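Local structure of probable acetyltransferase (Thermus thermophilus, 3EXN) at residues E72-D78 and L91-R97; G106-E111 and F137-F143. The protein probably transfers an acyl group from acetyl-CoA to an acceptor substrate, as GCN5-related N-acetyltransferases do. One frame throughout, in Å; residues are numbered along the deposited sequence.

Contact 1 (E72-D78 and L91-R97); sequences EPVGYLD and LSLLLIR. With ACO (acetyl coenzyme *a), chain C.
E72 turns at its second torsion (chi2 68°) and R97 at its third (chi3 77°), which brings carboxylate and guanidinium together at the open end of the hairpin. R97 NH1 gives a nearly straight hydrogen bond, part of a salt bridge, to E72 OE2 at 2.9 Å. The oxygen lies in the guanidinium plane and uses its anti lone pair, but the two flat groups stand 89° apart. NH1 also makes a weak bond to P73 O. A water joins OE2 to R97 NH2, R27 is a second partner of OE2, and D99 binds NE of R97. OE2 thus has several partners, which probably keep the carboxylate ionised.

Beyond this end the strands run antiparallel. Y76 N meets L95 O at 2.9 Å, and L95 N meets Y76 O at 3.0 Å. D78 N reaches L93 O at 2.8 Å. S92 and L93 then both face D78, a classic beta bulge: D78 O takes S92 N at 3.0 Å and L93 N weakly. A bulge on this strand is common in GNAT folds. L94 and I96 point their backbone groups away from strand 72-81, to the cofactor. L94 N binds the acetyl oxygen O at 2.8 Å, L94 O accepts N4P, and I96 N binds O9P at 2.8 Å.

The side chains pack on both faces of the sheet. L93 CD2 sits at the edge of the Y76 ring, 3.9 Å from Y76 CD2, and Y76 OH bonds D78 OD2. On the other face L77 meets L91 and L94. Helix 22-30 covers the face with Y76 and L95, helix 105-115 lies against L77, L91, L94 and I96, and strand 62-69 flanks strand 72-81.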
ATOM      1  N   GLU A  72      -4.366  -4.047  16.713  1.00 10.04           N
ATOM      2  CA  GLU A  72      -3.018  -3.599  16.431  1.00 10.01           C
ATOM      3  C   GLU A  72      -2.880  -3.208  14.975  1.00  8.01           C
ATOM      4  O   GLU A  72      -3.134  -4.035  14.103  1.00  7.67           O
ATOM      5  CB  GLU A  72      -2.022  -4.704  16.781  1.00 10.08           C
ATOM      6  CG  GLU A  72      -0.555  -4.217  16.829  1.00 12.40           C
ATOM      7  CD  GLU A  72      -0.248  -3.242  17.983  1.00 15.32           C
ATOM      8  OE1 GLU A  72      -1.020  -3.170  18.971  1.00 16.80           O
ATOM      9  OE2 GLU A  72       0.787  -2.538  17.893  1.00 17.06           O
ATOM     10  N   PRO A  73      -2.488  -1.939  14.701  1.00  7.40           N
ATOM     11  CA  PRO A  73      -2.239  -1.524  13.316  1.00  7.06           C
ATOM     12  C   PRO A  73      -0.908  -2.064  12.846  1.00  6.62           C
ATOM     13  O   PRO A  73       0.137  -1.739  13.459  1.00  7.45           O
ATOM     14  CB  PRO A  73      -2.201  -0.006  13.401  1.00  6.95           C
ATOM     15  CG  PRO A  73      -1.850   0.303  14.784  1.00  9.49           C
ATOM     16  CD  PRO A  73      -2.182  -0.863  15.665  1.00  7.86           C
ATOM     17  N   VAL A  74      -0.929  -2.850  11.767  1.00  6.09           N
ATOM     18  CA  VAL A  74       0.240  -3.579  11.310  1.00  4.70           C
ATOM     19  C   VAL A  74       0.586  -3.300   9.847  1.00  4.59           C
ATOM     20  O   VAL A  74       1.486  -3.915   9.291  1.00  4.44           O
ATOM     21  CB  VAL A  74       0.095  -5.147  11.487  1.00  4.88           C
ATOM     22  CG1 VAL A  74      -0.130  -5.505  12.942  1.00  6.13           C
ATOM     23  CG2 VAL A  74      -1.030  -5.703  10.605  1.00  5.58           C
ATOM     24  N   GLY A  75      -0.066  -2.321   9.252  1.00  3.69           N
ATOM     25  CA  GLY A  75       0.308  -1.929   7.886  1.00  2.97           C
ATOM     26  C   GLY A  75      -0.643  -0.917   7.313  1.00  2.76           C
ATOM     27  O   GLY A  75      -1.546  -0.411   8.010  1.00  2.30           O
ATOM     28  N   TYR A  76      -0.463  -0.659   6.020  1.00  2.80           N
ATOM     29  CA  TYR A  76      -1.170   0.405   5.310  1.00  3.63           C
ATOM     30  C   TYR A  76      -1.236   0.022   3.838  1.00  3.04           C
ATOM     31  O   TYR A  76      -0.261  -0.491   3.303  1.00  4.28           O
ATOM     32  CB  TYR A  76      -0.435   1.725   5.473  1.00  3.12           C
ATOM     33  CG  TYR A  76      -1.088   2.882   4.781  1.00  3.58           C
ATOM     34  CD1 TYR A  76      -2.335   3.349   5.189  1.00  4.13           C
ATOM     35  CD2 TYR A  76      -0.440   3.550   3.725  1.00  5.04           C
ATOM     36  CE1 TYR A  76      -2.954   4.447   4.558  1.00  4.42           C
ATOM     37  CE2 TYR A  76      -1.044   4.634   3.097  1.00  7.12           C
ATOM     38  CZ  TYR A  76      -2.319   5.076   3.513  1.00  4.64           C
ATOM     39  OH  TYR A  76      -2.907   6.161   2.868  1.00  6.71           O
ATOM     40  N   LEU A  77      -2.376   0.254   3.188  1.00  4.92           N
ATOM     41  CA  LEU A  77      -2.567  -0.042   1.772  1.00  3.97           C
ATOM     42  C   LEU A  77      -3.263   1.170   1.141  1.00  3.41           C
ATOM     43  O   LEU A  77      -4.246   1.663   1.678  1.00  2.47           O
ATOM     44  CB  LEU A  77      -3.376  -1.337   1.567  1.00  4.62           C
ATOM     45  CG  LEU A  77      -3.694  -1.856   0.139  1.00  3.97           C
ATOM     46  CD1 LEU A  77      -3.914  -3.378   0.129  1.00  4.77           C
ATOM     47  CD2 LEU A  77      -4.920  -1.104  -0.491  1.00  5.99           C
ATOM     48  N   ASP A  78      -2.727   1.656   0.014  1.00  3.47           N
ATOM     49  CA  ASP A  78      -3.248   2.918  -0.608  1.00  4.93           C
ATOM     50  C   ASP A  78      -3.320   2.660  -2.082  1.00  4.23           C
ATOM     51  O   ASP A  78      -2.314   2.326  -2.685  1.00  6.02           O
ATOM     52  CB  ASP A  78      -2.305   4.116  -0.273  1.00  5.18           C
ATOM     53  CG  ASP A  78      -2.927   5.506  -0.551  1.00  5.65           C
ATOM     54  OD1 ASP A  78      -3.810   5.662  -1.450  1.00  3.40           O
ATOM     55  OD2 ASP A  78      -2.515   6.472   0.131  1.00  5.56           O
ATOM     56  N   LEU A  91      -2.205   0.447  -7.315  1.00  4.26           N
ATOM     57  CA  LEU A  91      -1.731   0.384  -5.938  1.00  4.15           C
ATOM     58  C   LEU A  91      -0.439   1.234  -5.884  1.00  4.79           C
ATOM     59  O   LEU A  91       0.554   0.941  -6.567  1.00  5.66           O
ATOM     60  CB  LEU A  91      -1.470  -1.101  -5.517  1.00  5.41           C
ATOM     61  CG  LEU A  91      -0.910  -1.373  -4.098  1.00  6.73           C
ATOM     62  CD1 LEU A  91      -1.983  -1.158  -3.119  1.00  7.80           C
ATOM     63  CD2 LEU A  91      -0.393  -2.854  -4.056  1.00  9.96           C
ATOM     64  N   SER A  92      -0.448   2.293  -5.050  1.00  5.81           N
ATOM     65  CA  SER A  92       0.722   3.180  -4.855  1.00  4.48           C
ATOM     66  C   SER A  92       1.567   2.855  -3.640  1.00  3.81           C
ATOM     67  O   SER A  92       2.733   3.208  -3.605  1.00  2.00           O
ATOM     68  CB  SER A  92       0.278   4.666  -4.787  1.00  5.25           C
ATOM     69  OG  SER A  92      -0.516   4.941  -3.637  1.00  5.29           O
ATOM     70  N   LEU A  93       0.988   2.181  -2.658  1.00  3.51           N
ATOM     71  CA  LEU A  93       1.735   1.774  -1.468  1.00  2.99           C
ATOM     72  C   LEU A  93       1.067   0.583  -0.766  1.00  4.73           C
ATOM     73  O   LEU A  93      -0.136   0.619  -0.423  1.00  4.64           O
ATOM     74  CB  LEU A  93       1.879   2.958  -0.495  1.00  3.58           C
ATOM     75  CG  LEU A  93       2.764   2.745   0.722  1.00  4.62           C
ATOM     76  CD1 LEU A  93       4.171   2.283   0.308  1.00  7.39           C
ATOM     77  CD2 LEU A  93       2.788   4.042   1.543  1.00  6.58           C
ATOM     78  N   LEU A  94       1.870  -0.463  -0.548  1.00  4.31           N
ATOM     79  CA  LEU A  94       1.528  -1.553   0.373  1.00  3.73           C
ATOM     80  C   LEU A  94       2.710  -1.703   1.360  1.00  3.48           C
ATOM     81  O   LEU A  94       3.837  -1.953   0.977  1.00  4.96           O
ATOM     82  CB  LEU A  94       1.308  -2.855  -0.397  1.00  2.57           C
ATOM     83  CG  LEU A  94       1.062  -4.124   0.434  1.00  5.45           C
ATOM     84  CD1 LEU A  94      -0.120  -4.056   1.474  1.00  4.72           C
ATOM     85  CD2 LEU A  94       0.863  -5.343  -0.500  1.00  4.50           C
ATOM     86  N   LEU A  95       2.437  -1.472   2.622  1.00  4.14           N
ATOM     87  CA  LEU A  95       3.453  -1.520   3.638  1.00  4.43           C
ATOM     88  C   LEU A  95       2.992  -2.438   4.800  1.00  3.36           C
ATOM     89  O   LEU A  95       1.920  -2.254   5.341  1.00  3.17           O
ATOM     90  CB  LEU A  95       3.747  -0.089   4.130  1.00  3.92           C
ATOM     91  CG  LEU A  95       4.723   0.048   5.316  1.00  8.19           C
ATOM     92  CD1 LEU A  95       6.027  -0.675   5.016  1.00 12.03           C
ATOM     93  CD2 LEU A  95       5.012   1.543   5.591  1.00  9.72           C
ATOM     94  N   ILE A  96       3.811  -3.416   5.156  1.00  3.84           N
ATOM     95  CA  ILE A  96       3.611  -4.197   6.392  1.00  4.48           C
ATOM     96  C   ILE A  96       4.668  -3.731   7.373  1.00  4.70           C
ATOM     97  O   ILE A  96       5.870  -3.627   7.047  1.00  5.31           O
ATOM     98  CB  ILE A  96       3.727  -5.734   6.128  1.00  4.10           C
ATOM     99  CG1 ILE A  96       2.743  -6.218   5.054  1.00  4.77           C
ATOM    100  CG2 ILE A  96       3.600  -6.537   7.444  1.00  4.26           C
ATOM    101  CD1 ILE A  96       1.261  -5.983   5.437  1.00  3.99           C
ATOM    102  N   ARG A  97       4.224  -3.422   8.595  1.00  5.27           N
ATOM    103  CA  ARG A  97       5.090  -2.960   9.659  1.00  6.53           C
ATOM    104  C   ARG A  97       6.234  -3.962   9.829  1.00  7.69           C
ATOM    105  O   ARG A  97       6.026  -5.185   9.780  1.00  6.78           O
ATOM    106  CB  ARG A  97       4.275  -2.864  10.961  1.00  6.77           C
ATOM    107  CG  ARG A  97       4.586  -1.713  11.846  1.00  9.97           C
ATOM    108  CD  ARG A  97       3.636  -1.699  13.033  1.00 10.61           C
ATOM    109  NE  ARG A  97       3.987  -2.700  14.048  1.00 10.75           N
ATOM    110  CZ  ARG A  97       3.275  -2.934  15.151  1.00 11.33           C
ATOM    111  NH1 ARG A  97       2.152  -2.260  15.395  1.00  9.64           N
ATOM    112  NH2 ARG A  97       3.712  -3.821  16.046  1.00 14.14           N
TER
HETATM  113  O5B ACO C1001       5.163 -12.764   1.054  1.00 40.16           O
HETATM  114  P1A ACO C1001       4.503 -12.071   2.400  1.00 39.72           P
HETATM  115  O1A ACO C1001       5.110 -12.756   3.624  1.00 36.96           O
HETATM  116  O2A ACO C1001       3.016 -11.881   2.141  1.00 31.26           O
HETATM  117  O3A ACO C1001       5.182 -10.596   2.268  1.00 34.08           O
HETATM  118  P2A ACO C1001       5.053  -9.450   3.369  1.00 31.76           P
HETATM  119  O4A ACO C1001       6.467  -9.278   3.933  1.00 31.40           O
HETATM  120  O5A ACO C1001       3.977  -9.750   4.383  1.00 28.43           O
HETATM  121  O6A ACO C1001       4.650  -8.212   2.360  1.00 31.78           O
HETATM  122  CBP ACO C1001       5.836  -6.275   1.381  1.00 27.77           C
HETATM  123  CCP ACO C1001       5.468  -7.766   1.263  1.00 29.91           C
HETATM  124  CDP ACO C1001       4.523  -5.521   1.277  1.00 24.05           C
HETATM  125  CEP ACO C1001       6.743  -5.825   0.240  1.00 27.70           C
HETATM  126  CAP ACO C1001       6.519  -6.004   2.749  1.00 28.96           C
HETATM  127  OAP ACO C1001       7.771  -6.732   2.853  1.00 31.25           O
HETATM  128  C9P ACO C1001       6.859  -4.545   2.980  1.00 28.38           C
HETATM  129  O9P ACO C1001       6.086  -3.786   3.548  1.00 24.16           O
HETATM  130  N8P ACO C1001       8.055  -4.139   2.560  1.00 30.05           N
HETATM  131  C7P ACO C1001       8.570  -2.776   2.791  1.00 28.85           C
HETATM  132  C6P ACO C1001       7.743  -1.679   2.122  1.00 27.91           C
HETATM  133  C5P ACO C1001       7.650  -1.901   0.620  1.00 29.30           C
HETATM  134  O5P ACO C1001       8.643  -2.235  -0.063  1.00 29.15           O
HETATM  135  N4P ACO C1001       6.428  -1.719   0.096  1.00 29.18           N
HETATM  136  C3P ACO C1001       6.183  -1.873  -1.321  1.00 27.42           C
HETATM  137  C2P ACO C1001       6.349  -0.567  -2.057  1.00 29.24           C
HETATM  138  S1P ACO C1001       5.993  -0.714  -3.814  1.00 34.54           S
HETATM  139  C   ACO C1001       4.306  -0.665  -3.674  1.00 31.41           C
HETATM  140  O   ACO C1001       3.814  -0.575  -2.580  1.00 28.49           O
HETATM  141  CH3 ACO C1001       3.428  -0.734  -4.910  1.00 29.12           C
HETATM  142  O   HOH W   1       2.783  -3.683  19.185  1.00 25.88           O
HETATM  143  O   HOH W   2      -3.072   5.475  -4.066  1.00  7.17           O
HETATM  144  O   HOH W   3       0.169   6.585  -1.373  1.00 20.96           O

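Contact 2 (G106-E111 and F137-F143); sequences GRQALE and FFQAQGF. With ACO (acetyl coenzyme *a), chain C.
G106 and R107, in the first turn of helix 105-115, the helix that holds the cofactor pyrophosphate in GNAT folds, meet the F137 ring of helix 132-140. G106 N binds O5A at 2.8 Å and R107 N binds O2A at 2.9 Å. F137 CZ lies 3.8 Å from G106 C, and R107 N is at the ring edge. One face of this ring carries Q141 CG, and the other carries the cofactor carbon CCP, 3.6 Å from F137 CD1. With an alanine at F137, the cofactor groove is likely to lose one wall and a gap to open between G106, Q141 and the pantetheine arm. L110 CD2 enters among the aromatic rings and touches F143 CE2 at 3.8 Å and F137 CE2 at 4.2 Å. R107 runs extended from CG to NE, and its NH1 bonds Q141 OE1 in the guanidinium plane; the modelled separation is short and its exact value doubtful. Helix 132-140 closes in a Schellman motif at G142. E111 OE2 forms a salt bridge with R158 and interacts with R107 NH1 through charge only. Backbone amides at a helix start thus serve the phosphates, which would stabilise their negative charge, while the R107 side chain probably links helix 105-115 to the C-terminal end of helix 132-140.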
ATOM      1  N   GLY A 106       1.264  -9.427   3.609  1.00  7.72           N
ATOM      2  CA  GLY A 106       1.276  -8.626   2.369  1.00  7.25           C
ATOM      3  C   GLY A 106       0.389  -9.305   1.348  1.00  7.08           C
ATOM      4  O   GLY A 106      -0.488  -8.656   0.733  1.00  7.44           O
ATOM      5  N   ARG A 107       0.564 -10.623   1.202  1.00  5.51           N
ATOM      6  CA  ARG A 107      -0.264 -11.366   0.250  1.00  5.73           C
ATOM      7  C   ARG A 107      -1.757 -11.346   0.649  1.00  4.71           C
ATOM      8  O   ARG A 107      -2.635 -11.152  -0.179  1.00  5.23           O
ATOM      9  CB  ARG A 107       0.208 -12.839   0.105  1.00  6.24           C
ATOM     10  CG  ARG A 107      -0.752 -13.617  -0.793  1.00  8.49           C
ATOM     11  CD  ARG A 107      -0.291 -15.053  -1.129  1.00 12.77           C
ATOM     12  NE  ARG A 107      -1.364 -15.791  -1.804  1.00 16.71           N
ATOM     13  CZ  ARG A 107      -1.732 -15.651  -3.091  1.00 21.00           C
ATOM     14  NH1 ARG A 107      -1.121 -14.794  -3.915  1.00 22.47           N
ATOM     15  NH2 ARG A 107      -2.733 -16.390  -3.576  1.00 22.14           N
ATOM     16  N   GLN A 108      -2.030 -11.501   1.926  1.00  6.02           N
ATOM     17  CA  GLN A 108      -3.413 -11.530   2.404  1.00  6.64           C
ATOM     18  C   GLN A 108      -4.093 -10.172   2.120  1.00  5.62           C
ATOM     19  O   GLN A 108      -5.264 -10.150   1.687  1.00  4.31           O
ATOM     20  CB  GLN A 108      -3.487 -11.849   3.900  1.00  5.58           C
ATOM     21  CG  GLN A 108      -4.941 -12.139   4.353  1.00  7.13           C
ATOM     22  CD  GLN A 108      -5.104 -12.366   5.840  1.00  7.78           C
ATOM     23  OE1 GLN A 108      -4.166 -12.777   6.562  1.00  7.48           O
ATOM     24  NE2 GLN A 108      -6.284 -12.081   6.308  1.00  3.81           N
ATOM     25  N   ALA A 109      -3.353  -9.074   2.360  1.00  4.70           N
ATOM     26  CA  ALA A 109      -3.905  -7.702   2.210  1.00  5.38           C
ATOM     27  C   ALA A 109      -4.247  -7.463   0.728  1.00  6.01           C
ATOM     28  O   ALA A 109      -5.303  -6.916   0.378  1.00  6.26           O
ATOM     29  CB  ALA A 109      -2.921  -6.641   2.716  1.00  5.71           C
ATOM     30  N   LEU A 110      -3.350  -7.917  -0.137  1.00  7.39           N
ATOM     31  CA  LEU A 110      -3.533  -7.749  -1.569  1.00  8.91           C
ATOM     32  C   LEU A 110      -4.733  -8.550  -2.083  1.00  9.73           C
ATOM     33  O   LEU A 110      -5.550  -8.040  -2.912  1.00 11.02           O
ATOM     34  CB  LEU A 110      -2.270  -8.201  -2.290  1.00 10.04           C
ATOM     35  CG  LEU A 110      -2.032  -7.770  -3.706  1.00 12.16           C
ATOM     36  CD1 LEU A 110      -2.187  -6.241  -3.835  1.00 12.90           C
ATOM     37  CD2 LEU A 110      -0.609  -8.249  -4.073  1.00 13.74           C
ATOM     38  N   GLU A 111      -4.875  -9.776  -1.585  1.00  8.09           N
ATOM     39  CA  GLU A 111      -5.955 -10.639  -2.065  1.00 10.05           C
ATOM     40  C   GLU A 111      -7.295 -10.131  -1.506  1.00  8.49           C
ATOM     41  O   GLU A 111      -8.300 -10.143  -2.222  1.00  7.31           O
ATOM     42  CB  GLU A 111      -5.674 -12.136  -1.777  1.00 10.38           C
ATOM     43  CG  GLU A 111      -4.401 -12.737  -2.542  1.00 14.68           C
ATOM     44  CD  GLU A 111      -4.194 -12.209  -4.022  1.00 19.62           C
ATOM     45  OE1 GLU A 111      -5.183 -11.981  -4.749  1.00 25.59           O
ATOM     46  OE2 GLU A 111      -3.026 -12.028  -4.473  1.00 25.50           O
ATOM     47  N   PHE A 137       8.411  -9.522  -4.797  1.00  8.46           N
ATOM     48  CA  PHE A 137       7.111  -9.806  -4.179  1.00  8.27           C
ATOM     49  C   PHE A 137       5.957  -9.701  -5.169  1.00  8.25           C
ATOM     50  O   PHE A 137       5.118 -10.619  -5.267  1.00  7.35           O
ATOM     51  CB  PHE A 137       6.850  -8.860  -3.004  1.00  9.17           C
ATOM     52  CG  PHE A 137       5.442  -8.934  -2.471  1.00  8.69           C
ATOM     53  CD1 PHE A 137       5.052  -9.943  -1.603  1.00  8.35           C
ATOM     54  CD2 PHE A 137       4.506  -7.986  -2.843  1.00  8.09           C
ATOM     55  CE1 PHE A 137       3.743  -9.996  -1.112  1.00  8.66           C
ATOM     56  CE2 PHE A 137       3.205  -8.036  -2.367  1.00  8.61           C
ATOM     57  CZ  PHE A 137       2.829  -9.057  -1.492  1.00  6.85           C
ATOM     58  N   PHE A 138       5.875  -8.567  -5.859  1.00  7.45           N
ATOM     59  CA  PHE A 138       4.787  -8.346  -6.817  1.00  7.03           C
ATOM     60  C   PHE A 138       4.792  -9.347  -7.950  1.00  7.54           C
ATOM     61  O   PHE A 138       3.722  -9.805  -8.358  1.00  9.07           O
ATOM     62  CB  PHE A 138       4.720  -6.870  -7.310  1.00  7.16           C
ATOM     63  CG  PHE A 138       4.153  -5.915  -6.259  1.00  6.76           C
ATOM     64  CD1 PHE A 138       2.789  -5.902  -5.954  1.00  6.79           C
ATOM     65  CD2 PHE A 138       4.999  -5.054  -5.557  1.00  7.52           C
ATOM     66  CE1 PHE A 138       2.291  -5.052  -4.943  1.00  9.70           C
ATOM     67  CE2 PHE A 138       4.503  -4.217  -4.557  1.00  7.41           C
ATOM     68  CZ  PHE A 138       3.161  -4.224  -4.246  1.00  5.75           C
ATOM     69  N   GLN A 139       5.978  -9.693  -8.463  1.00  8.10           N
ATOM     70  CA  GLN A 139       6.050 -10.710  -9.540  1.00  9.55           C
ATOM     71  C   GLN A 139       5.506 -12.071  -9.056  1.00  8.11           C
ATOM     72  O   GLN A 139       4.760 -12.779  -9.789  1.00  8.38           O
ATOM     73  CB  GLN A 139       7.475 -10.840 -10.081  1.00 10.12           C
ATOM     74  CG  GLN A 139       8.031  -9.584 -10.816  1.00 12.84           C
ATOM     75  CD  GLN A 139       8.007  -9.769 -12.332  1.00 16.77           C
ATOM     76  OE1 GLN A 139       7.091 -10.422 -12.890  1.00 18.68           O
ATOM     77  NE2 GLN A 139       9.004  -9.225 -13.011  1.00 14.95           N
ATOM     78  N   ALA A 140       5.853 -12.428  -7.825  1.00  8.38           N
ATOM     79  CA  ALA A 140       5.420 -13.694  -7.223  1.00  8.62           C
ATOM     80  C   ALA A 140       3.922 -13.757  -7.105  1.00  8.34           C
ATOM     81  O   ALA A 140       3.346 -14.834  -7.218  1.00  8.94           O
ATOM     82  CB  ALA A 140       6.080 -13.915  -5.835  1.00  8.39           C
ATOM     83  N   GLN A 141       3.277 -12.598  -6.948  1.00  7.83           N
ATOM     84  CA  GLN A 141       1.807 -12.540  -6.830  1.00  8.13           C
ATOM     85  C   GLN A 141       1.117 -12.400  -8.178  1.00  9.02           C
ATOM     86  O   GLN A 141      -0.099 -12.228  -8.237  1.00  9.89           O
ATOM     87  CB  GLN A 141       1.388 -11.367  -5.962  1.00  8.86           C
ATOM     88  CG  GLN A 141       2.059 -11.341  -4.642  1.00  9.23           C
ATOM     89  CD  GLN A 141       1.932 -12.664  -3.902  1.00 12.64           C
ATOM     90  OE1 GLN A 141       0.840 -13.197  -3.779  1.00 10.92           O
ATOM     91  NE2 GLN A 141       3.053 -13.181  -3.381  1.00 10.11           N
ATOM     92  N   GLY A 142       1.894 -12.441  -9.260  1.00  8.14           N
ATOM     93  CA  GLY A 142       1.309 -12.463 -10.589  1.00  7.86           C
ATOM     94  C   GLY A 142       1.318 -11.133 -11.336  1.00  7.62           C
ATOM     95  O   GLY A 142       0.702 -11.042 -12.411  1.00  8.34           O
ATOM     96  N   PHE A 143       1.992 -10.124 -10.785  1.00  7.74           N
ATOM     97  CA  PHE A 143       2.178  -8.799 -11.454  1.00  8.11           C
ATOM     98  C   PHE A 143       3.364  -8.866 -12.429  1.00  8.78           C
ATOM     99  O   PHE A 143       4.487  -9.090 -12.026  1.00  9.96           O
ATOM    100  CB  PHE A 143       2.414  -7.676 -10.455  1.00  7.41           C
ATOM    101  CG  PHE A 143       1.202  -7.329  -9.631  1.00  7.36           C
ATOM    102  CD1 PHE A 143       0.508  -6.161  -9.869  1.00  7.23           C
ATOM    103  CD2 PHE A 143       0.752  -8.189  -8.627  1.00  9.77           C
ATOM    104  CE1 PHE A 143      -0.596  -5.831  -9.132  1.00  8.42           C
ATOM    105  CE2 PHE A 143      -0.376  -7.870  -7.863  1.00  9.35           C
ATOM    106  CZ  PHE A 143      -1.049  -6.691  -8.114  1.00 11.32           C
TER
HETATM  107  O5B ACO C1001       5.163 -12.764   1.054  1.00 40.16           O
HETATM  108  P1A ACO C1001       4.503 -12.071   2.400  1.00 39.72           P
HETATM  109  O1A ACO C1001       5.110 -12.756   3.624  1.00 36.96           O
HETATM  110  O2A ACO C1001       3.016 -11.881   2.141  1.00 31.26           O
HETATM  111  O3A ACO C1001       5.182 -10.596   2.268  1.00 34.08           O
HETATM  112  P2A ACO C1001       5.053  -9.450   3.369  1.00 31.76           P
HETATM  113  O4A ACO C1001       6.467  -9.278   3.933  1.00 31.40           O
HETATM  114  O5A ACO C1001       3.977  -9.750   4.383  1.00 28.43           O
HETATM  115  O6A ACO C1001       4.650  -8.212   2.360  1.00 31.78           O
HETATM  116  CBP ACO C1001       5.836  -6.275   1.381  1.00 27.77           C
HETATM  117  CCP ACO C1001       5.468  -7.766   1.263  1.00 29.91           C
HETATM  118  CDP ACO C1001       4.523  -5.521   1.277  1.00 24.05           C
HETATM  119  CEP ACO C1001       6.743  -5.825   0.240  1.00 27.70           C
HETATM  120  CAP ACO C1001       6.519  -6.004   2.749  1.00 28.96           C
HETATM  121  OAP ACO C1001       7.771  -6.732   2.853  1.00 31.25           O
HETATM  122  C9P ACO C1001       6.859  -4.545   2.980  1.00 28.38           C
HETATM  123  O9P ACO C1001       6.086  -3.786   3.548  1.00 24.16           O
HETATM  124  N8P ACO C1001       8.055  -4.139   2.560  1.00 30.05           N
HETATM  125  C7P ACO C1001       8.570  -2.776   2.791  1.00 28.85           C
HETATM  126  C6P ACO C1001       7.743  -1.679   2.122  1.00 27.91           C
HETATM  127  C5P ACO C1001       7.650  -1.901   0.620  1.00 29.30           C
HETATM  128  O5P ACO C1001       8.643  -2.235  -0.063  1.00 29.15           O
HETATM  129  N4P ACO C1001       6.428  -1.719   0.096  1.00 29.18           N
HETATM  130  C3P ACO C1001       6.183  -1.873  -1.321  1.00 27.42           C
HETATM  131  C2P ACO C1001       6.349  -0.567  -2.057  1.00 29.24           C
HETATM  132  S1P ACO C1001       5.993  -0.714  -3.814  1.00 34.54           S
HETATM  133  C   ACO C1001       4.306  -0.665  -3.674  1.00 31.41           C
HETATM  134  O   ACO C1001       3.814  -0.575  -2.580  1.00 28.49           O
HETATM  135  CH3 ACO C1001       3.428  -0.734  -4.910  1.00 29.12           C

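After strand 13-16, three helices and strand 62-69, strand 72-81 turns back into strand 89-96, so contact 1 closes a beta hairpin in the middle of the sheet. A short loop with G102 and G104, both binding acetyl-CoA, leads into helix 105-115. The chain then adds strand 122-128 and helix 132-140, where contact 2 closes a longer loop. The two contacts follow in series, neither nested nor crossed. They touch directly: L91 CD2 lies 3.6 Å from F138 CE1, and I96 CG1 lies 3.8 Å from G106 N. Acetyl-CoA joins them: contact 1 bonds its acetyl and pantetheine groups, and contact 2 bonds the pyrophosphate while F137 and F138 also touch the pantetheine and acetyl ends.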